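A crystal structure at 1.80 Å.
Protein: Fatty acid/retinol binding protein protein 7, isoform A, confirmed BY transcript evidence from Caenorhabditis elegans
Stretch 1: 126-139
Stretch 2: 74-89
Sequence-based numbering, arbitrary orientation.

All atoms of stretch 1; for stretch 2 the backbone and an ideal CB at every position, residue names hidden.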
# COMPACT_ATOMS: atom_id res chain seq x y z
N GLU A 126 19.86 -13.48 3.84
CA GLU A 126 18.91 -14.41 3.26
C GLU A 126 17.48 -13.81 3.23
O GLU A 126 16.74 -13.99 2.25
CB GLU A 126 18.88 -15.75 4.02
CG GLU A 126 17.95 -16.70 3.35
CD GLU A 126 17.85 -18.03 4.07
OE1 GLU A 126 18.73 -18.29 4.94
OE2 GLU A 126 16.90 -18.81 3.76
N ASP A 127 17.11 -13.09 4.29
CA ASP A 127 15.79 -12.45 4.33
C ASP A 127 15.70 -11.26 3.35
O ASP A 127 14.64 -11.02 2.77
CB ASP A 127 15.43 -11.94 5.73
CG ASP A 127 14.89 -13.05 6.63
OD1 ASP A 127 14.38 -14.09 6.14
OD2 ASP A 127 14.97 -12.91 7.85
N GLN A 128 16.80 -10.55 3.15
CA GLN A 128 16.79 -9.38 2.23
C GLN A 128 16.63 -9.97 0.84
O GLN A 128 15.89 -9.44 0.05
CB GLN A 128 18.13 -8.65 2.30
CG GLN A 128 18.37 -7.85 3.64
CD GLN A 128 19.73 -7.22 3.70
OE1 GLN A 128 20.68 -7.72 3.07
NE2 GLN A 128 19.87 -6.14 4.48
N ALA A 129 17.34 -11.07 0.54
CA ALA A 129 17.28 -11.64 -0.82
C ALA A 129 15.85 -12.20 -1.07
O ALA A 129 15.29 -12.07 -2.16
CB ALA A 129 18.30 -12.73 -1.00
N ALA A 130 15.25 -12.80 -0.06
CA ALA A 130 13.91 -13.37 -0.23
C ALA A 130 12.83 -12.28 -0.48
O ALA A 130 11.85 -12.49 -1.27
CB ALA A 130 13.54 -14.20 0.98
N LEU A 131 12.92 -11.19 0.31
CA LEU A 131 12.07 -10.04 0.11
C LEU A 131 12.22 -9.47 -1.29
O LEU A 131 11.20 -9.10 -1.93
CB LEU A 131 12.34 -8.95 1.17
CG LEU A 131 11.73 -9.24 2.58
CD1 LEU A 131 12.41 -8.44 3.79
CD2 LEU A 131 10.19 -9.14 2.65
N ARG A 132 13.46 -9.34 -1.75
CA ARG A 132 13.69 -8.77 -3.12
C ARG A 132 13.13 -9.72 -4.19
O ARG A 132 12.54 -9.30 -5.17
CB ARG A 132 15.17 -8.49 -3.35
CG ARG A 132 15.62 -7.21 -2.55
CD ARG A 132 17.14 -7.07 -2.61
NE ARG A 132 17.50 -5.70 -2.30
CZ ARG A 132 18.53 -5.39 -1.56
NH1 ARG A 132 19.26 -6.37 -1.02
NH2 ARG A 132 18.81 -4.11 -1.30
N LYS A 133 13.25 -11.02 -3.94
CA LYS A 133 12.78 -12.00 -4.93
C LYS A 133 11.24 -11.91 -5.00
O LYS A 133 10.66 -12.02 -6.07
CB LYS A 133 13.26 -13.42 -4.54
CG LYS A 133 12.91 -14.55 -5.56
CD LYS A 133 13.50 -15.92 -5.03
CE LYS A 133 12.66 -17.07 -5.45
NZ LYS A 133 13.42 -18.33 -5.25
N ASN A 134 10.58 -11.79 -3.85
CA ASN A 134 9.13 -11.68 -3.84
C ASN A 134 8.58 -10.28 -4.28
O ASN A 134 7.37 -10.14 -4.58
CB ASN A 134 8.59 -12.02 -2.45
CG ASN A 134 8.36 -13.52 -2.23
OD1 ASN A 134 8.69 -14.33 -3.10
ND2 ASN A 134 7.71 -13.89 -1.10
N ASN A 135 9.41 -9.25 -4.20
CA ASN A 135 8.99 -7.84 -4.50
C ASN A 135 10.09 -7.17 -5.37
O ASN A 135 10.74 -6.28 -4.92
CB ASN A 135 8.88 -7.03 -3.17
CG ASN A 135 7.93 -7.67 -2.17
OD1 ASN A 135 6.72 -7.36 -2.14
ND2 ASN A 135 8.49 -8.60 -1.29
N PRO A 136 10.30 -7.62 -6.61
CA PRO A 136 11.42 -7.13 -7.45
C PRO A 136 11.13 -5.68 -7.88
O PRO A 136 12.05 -4.98 -8.29
CB PRO A 136 11.41 -8.07 -8.68
CG PRO A 136 10.03 -8.74 -8.63
CD PRO A 136 9.55 -8.73 -7.24
N ASP A 137 9.88 -5.24 -7.66
CA ASP A 137 9.47 -3.86 -8.06
C ASP A 137 9.67 -2.82 -6.95
O ASP A 137 9.51 -1.60 -7.19
CB ASP A 137 7.99 -3.85 -8.49
CG ASP A 137 7.08 -4.45 -7.43
OD1 ASP A 137 7.55 -5.33 -6.61
OD2 ASP A 137 5.89 -4.10 -7.45
N ILE A 138 10.02 -3.27 -5.75
CA ILE A 138 10.21 -2.36 -4.62
C ILE A 138 11.69 -2.01 -4.39
O ILE A 138 12.55 -2.85 -4.54
CB ILE A 138 9.62 -3.06 -3.34
CG1 ILE A 138 8.09 -2.97 -3.45
CG2 ILE A 138 10.14 -2.42 -2.01
CD1 ILE A 138 7.32 -3.58 -2.18
N LYS A 139 11.96 -0.74 -4.06
CA LYS A 139 13.30 -0.30 -3.70
C LYS A 139 13.39 -0.28 -2.14
O LYS A 139 12.97 0.69 -1.48
CB LYS A 139 13.56 1.09 -4.28
CG LYS A 139 15.07 1.56 -4.12
CD LYS A 139 15.27 2.98 -4.65
CE LYS A 139 16.67 3.45 -4.26
NZ LYS A 139 16.90 4.79 -4.84
N UNK A 74 -1.03 -10.46 -1.49
CA UNK A 74 -0.91 -11.74 -0.75
C UNK A 74 0.23 -12.54 -1.23
O UNK A 74 0.97 -13.11 -0.40
CB UNK A 74 -2.19 -12.58 -0.87
N UNK A 75 0.41 -12.56 -2.54
CA UNK A 75 1.41 -13.42 -3.18
C UNK A 75 2.77 -13.04 -2.60
O UNK A 75 3.67 -13.87 -2.49
CB UNK A 75 1.39 -13.27 -4.70
N UNK A 76 2.92 -11.77 -2.23
CA UNK A 76 4.24 -11.24 -1.88
C UNK A 76 4.69 -11.86 -0.56
O UNK A 76 5.83 -11.77 -0.19
CB UNK A 76 4.21 -9.71 -1.78
N UNK A 77 3.76 -12.40 0.21
CA UNK A 77 4.17 -12.98 1.52
C UNK A 77 4.59 -14.46 1.43
O UNK A 77 5.17 -15.04 2.39
CB UNK A 77 3.02 -12.85 2.52
N UNK A 78 4.31 -15.09 0.32
CA UNK A 78 4.54 -16.56 0.22
C UNK A 78 5.97 -17.03 0.45
O UNK A 78 6.92 -16.49 -0.14
CB UNK A 78 4.11 -17.04 -1.17
N UNK A 79 6.14 -18.07 1.30
CA UNK A 79 7.46 -18.65 1.48
C UNK A 79 8.47 -17.93 2.34
O UNK A 79 9.56 -18.51 2.64
CB UNK A 79 8.09 -18.83 0.10
N UNK A 80 8.10 -16.71 2.78
CA UNK A 80 8.95 -15.91 3.63
C UNK A 80 9.08 -16.47 5.05
O UNK A 80 8.14 -17.09 5.53
CB UNK A 80 8.41 -14.48 3.68
N UNK A 81 10.24 -16.20 5.69
CA UNK A 81 10.52 -16.56 7.08
C UNK A 81 9.70 -15.66 8.00
O UNK A 81 9.23 -14.62 7.56
CB UNK A 81 12.01 -16.44 7.39
N UNK A 82 9.56 -16.02 9.29
CA UNK A 82 8.76 -15.26 10.24
C UNK A 82 9.22 -13.84 10.32
O UNK A 82 8.35 -12.94 10.36
CB UNK A 82 8.81 -15.90 11.63
N UNK A 83 10.53 -13.60 10.27
CA UNK A 83 11.07 -12.23 10.38
C UNK A 83 10.77 -11.41 9.15
O UNK A 83 10.43 -10.21 9.24
CB UNK A 83 12.58 -12.26 10.61
N UNK A 84 10.91 -12.04 7.99
CA UNK A 84 10.66 -11.32 6.74
C UNK A 84 9.20 -11.01 6.58
O UNK A 84 8.86 -9.92 6.02
CB UNK A 84 11.15 -12.13 5.54
N UNK A 85 8.32 -11.92 7.01
CA UNK A 85 6.87 -11.70 6.99
C UNK A 85 6.49 -10.56 7.95
O UNK A 85 5.67 -9.69 7.58
CB UNK A 85 6.13 -12.98 7.37
N UNK A 86 7.05 -10.58 9.16
CA UNK A 86 6.83 -9.42 10.11
C UNK A 86 7.20 -8.07 9.45
O UNK A 86 6.49 -7.03 9.60
CB UNK A 86 7.67 -9.60 11.38
N UNK A 87 8.33 -8.07 8.76
CA UNK A 87 8.78 -6.88 8.04
C UNK A 87 7.81 -6.49 6.94
O UNK A 87 7.41 -5.31 6.81
CB UNK A 87 10.17 -7.11 7.45
N UNK A 88 7.44 -7.46 6.10
CA UNK A 88 6.52 -7.15 4.99
C UNK A 88 5.14 -6.59 5.42
O UNK A 88 4.61 -5.71 4.77
CB UNK A 88 6.30 -8.42 4.17
N UNK A 89 4.57 -7.12 6.51
CA UNK A 89 3.31 -6.58 7.08
C UNK A 89 3.48 -5.15 7.58
O UNK A 89 2.57 -4.36 7.44
CB UNK A 89 2.82 -7.46 8.23

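Positions 74 and 75 have no atom of stretch 1 within 5.5 Å of their ideal CB, so stretch 1 sets no preference there and polar or charged chains would suit; both are lysines, Lys-74 and Lys-75.

At position 76 CA-to-CB points sideways, with the ideal CB 3.5 Å from Asn-135 OD1. Beyond it lie that carbonyl oxygen and the Asp-137 carboxylate, all acceptors, so a long donor, lysine or arginine, would suit. The residue is Arg-76, whose guanidinium meets both acceptors at its edge, near its plane: NH1 donates to Asn-135 OD1 (2.9 Å) and to Asp-137 OD1 (2.9 Å), while NH2 completes a salt bridge with Asp-137 OD2 (2.8 Å).

Position 77 points away, so stretch 1 limits neither size nor polarity and many residues would do; it is Leu-77. At 78 the main chain makes the contact: Asn-134 ND2 donates to the O atoms of residues 76 (3.0 Å) and 78 (2.9 Å). Many residues would fit; Asp-78 is deposited, its side-chain end leading away. Position 79 has phi 77°, which by itself favours glycine, with asparagine a lesser option; it is Gly-79.

At position 80 CA-to-CB points sideways, but Ala-130 CB and the Leu-131 methyls offer an apolar surface within reach of a medium-sized chain such as leucine, isoleucine or methionine. Leu-80 places CD2 3.8 Å from Ala-130 CB and CD1 3.8 Å from Leu-131 CD2.

Position 81 points toward stretch 1, its ideal CB 3.6 Å from Asp-127 OD1, and immediately precedes the helix of 82-89. A small donor that can also cap, serine or threonine, would suit. Ser-81 OG donates to Asp-127 OD1 (2.7 Å) and accepts from the N of residue 84 (3.1 Å), an N-cap bond.

Position 82 points away; proline is tolerated in the first turn of a helix, and Pro-82 is found. At 83 the ideal CB is 3.7 Å from Asp-127 OD2, so a small residue fits readily; it is Ala-83.

Position 84 points toward stretch 1, its ideal CB 4.2 Å from Leu-131 CG. Such proximity favours a small residue, alanine, glycine or serine; Ala-84 packs its CB against Leu-131 CG.

Positions 85, 86 and 89 have no stretch 1 atom near their ideal CB, so chains of any size or polarity would do; they are Val-85, Glu-86 and Lys-89. Position 87 points toward stretch 1, near Leu-131 CD1, suiting an apolar or aromatic chain; Tyr-87 brings CD2 to 3.6 Å from Leu-131 CD1. At 88 the ideal CB is 4.2 Å from Leu-131 CD2, suiting a small apolar residue, here Ala-88.

Stretch 2 (74-89) KKRLDGLSPAAVEYAK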
# COMPACT_ATOMS: atom_id res chain seq x y z
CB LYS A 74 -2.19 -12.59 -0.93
CG LYS A 74 -3.40 -12.02 -0.24
CD LYS A 74 -4.65 -12.94 -0.49
CE LYS A 74 -5.93 -12.27 0.03
NZ LYS A 74 -7.12 -13.06 -0.40
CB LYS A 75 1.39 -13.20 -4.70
CG LYS A 75 2.41 -14.05 -5.39
CD LYS A 75 2.09 -14.39 -6.85
CE LYS A 75 3.04 -15.50 -7.32
NZ LYS A 75 2.62 -16.93 -7.10
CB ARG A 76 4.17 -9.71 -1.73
CG ARG A 76 3.94 -9.00 -3.13
CD ARG A 76 3.57 -7.58 -2.96
NE ARG A 76 3.37 -6.94 -4.31
CZ ARG A 76 4.35 -6.38 -5.05
NH1 ARG A 76 5.62 -6.27 -4.62
NH2 ARG A 76 4.04 -5.87 -6.25
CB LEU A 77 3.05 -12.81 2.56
CG LEU A 77 2.53 -11.38 2.81
CD1 LEU A 77 1.39 -11.36 3.81
CD2 LEU A 77 3.66 -10.59 3.36
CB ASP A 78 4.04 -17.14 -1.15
CG ASP A 78 2.50 -17.17 -1.26
OD1 ASP A 78 1.77 -17.02 -0.23
OD2 ASP A 78 1.99 -17.32 -2.42
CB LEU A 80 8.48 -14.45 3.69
CG LEU A 80 8.46 -13.61 2.40
CD1 LEU A 80 7.90 -12.18 2.66
CD2 LEU A 80 9.88 -13.53 1.80
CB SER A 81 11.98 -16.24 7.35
OG SER A 81 12.16 -14.79 7.53
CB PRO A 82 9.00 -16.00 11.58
CG PRO A 82 9.18 -17.44 11.10
CD PRO A 82 9.84 -17.39 9.76
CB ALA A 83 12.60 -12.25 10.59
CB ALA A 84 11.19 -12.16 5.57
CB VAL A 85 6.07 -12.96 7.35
CG1 VAL A 85 4.59 -12.62 7.68
CG2 VAL A 85 6.22 -14.06 6.25
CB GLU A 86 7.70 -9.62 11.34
CG GLU A 86 7.84 -8.41 12.24
CD GLU A 86 8.58 -8.75 13.56
OE1 GLU A 86 9.82 -9.01 13.54
OE2 GLU A 86 7.93 -8.76 14.63
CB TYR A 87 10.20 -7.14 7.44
CG TYR A 87 10.70 -5.89 6.69
CD1 TYR A 87 11.25 -4.78 7.38
CD2 TYR A 87 10.56 -5.79 5.29
CE1 TYR A 87 11.62 -3.60 6.66
CE2 TYR A 87 10.91 -4.64 4.60
CZ TYR A 87 11.47 -3.56 5.31
OH TYR A 87 11.82 -2.45 4.58
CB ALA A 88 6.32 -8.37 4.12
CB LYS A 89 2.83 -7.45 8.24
CG LYS A 89 2.40 -8.79 7.70
CD LYS A 89 1.99 -9.73 8.82
CE LYS A 89 1.27 -10.93 8.27
NZ LYS A 89 0.92 -11.83 9.41
O HOH W 1 6.79 -9.37 0.96
O HOH W 2 12.51 -14.93 4.19
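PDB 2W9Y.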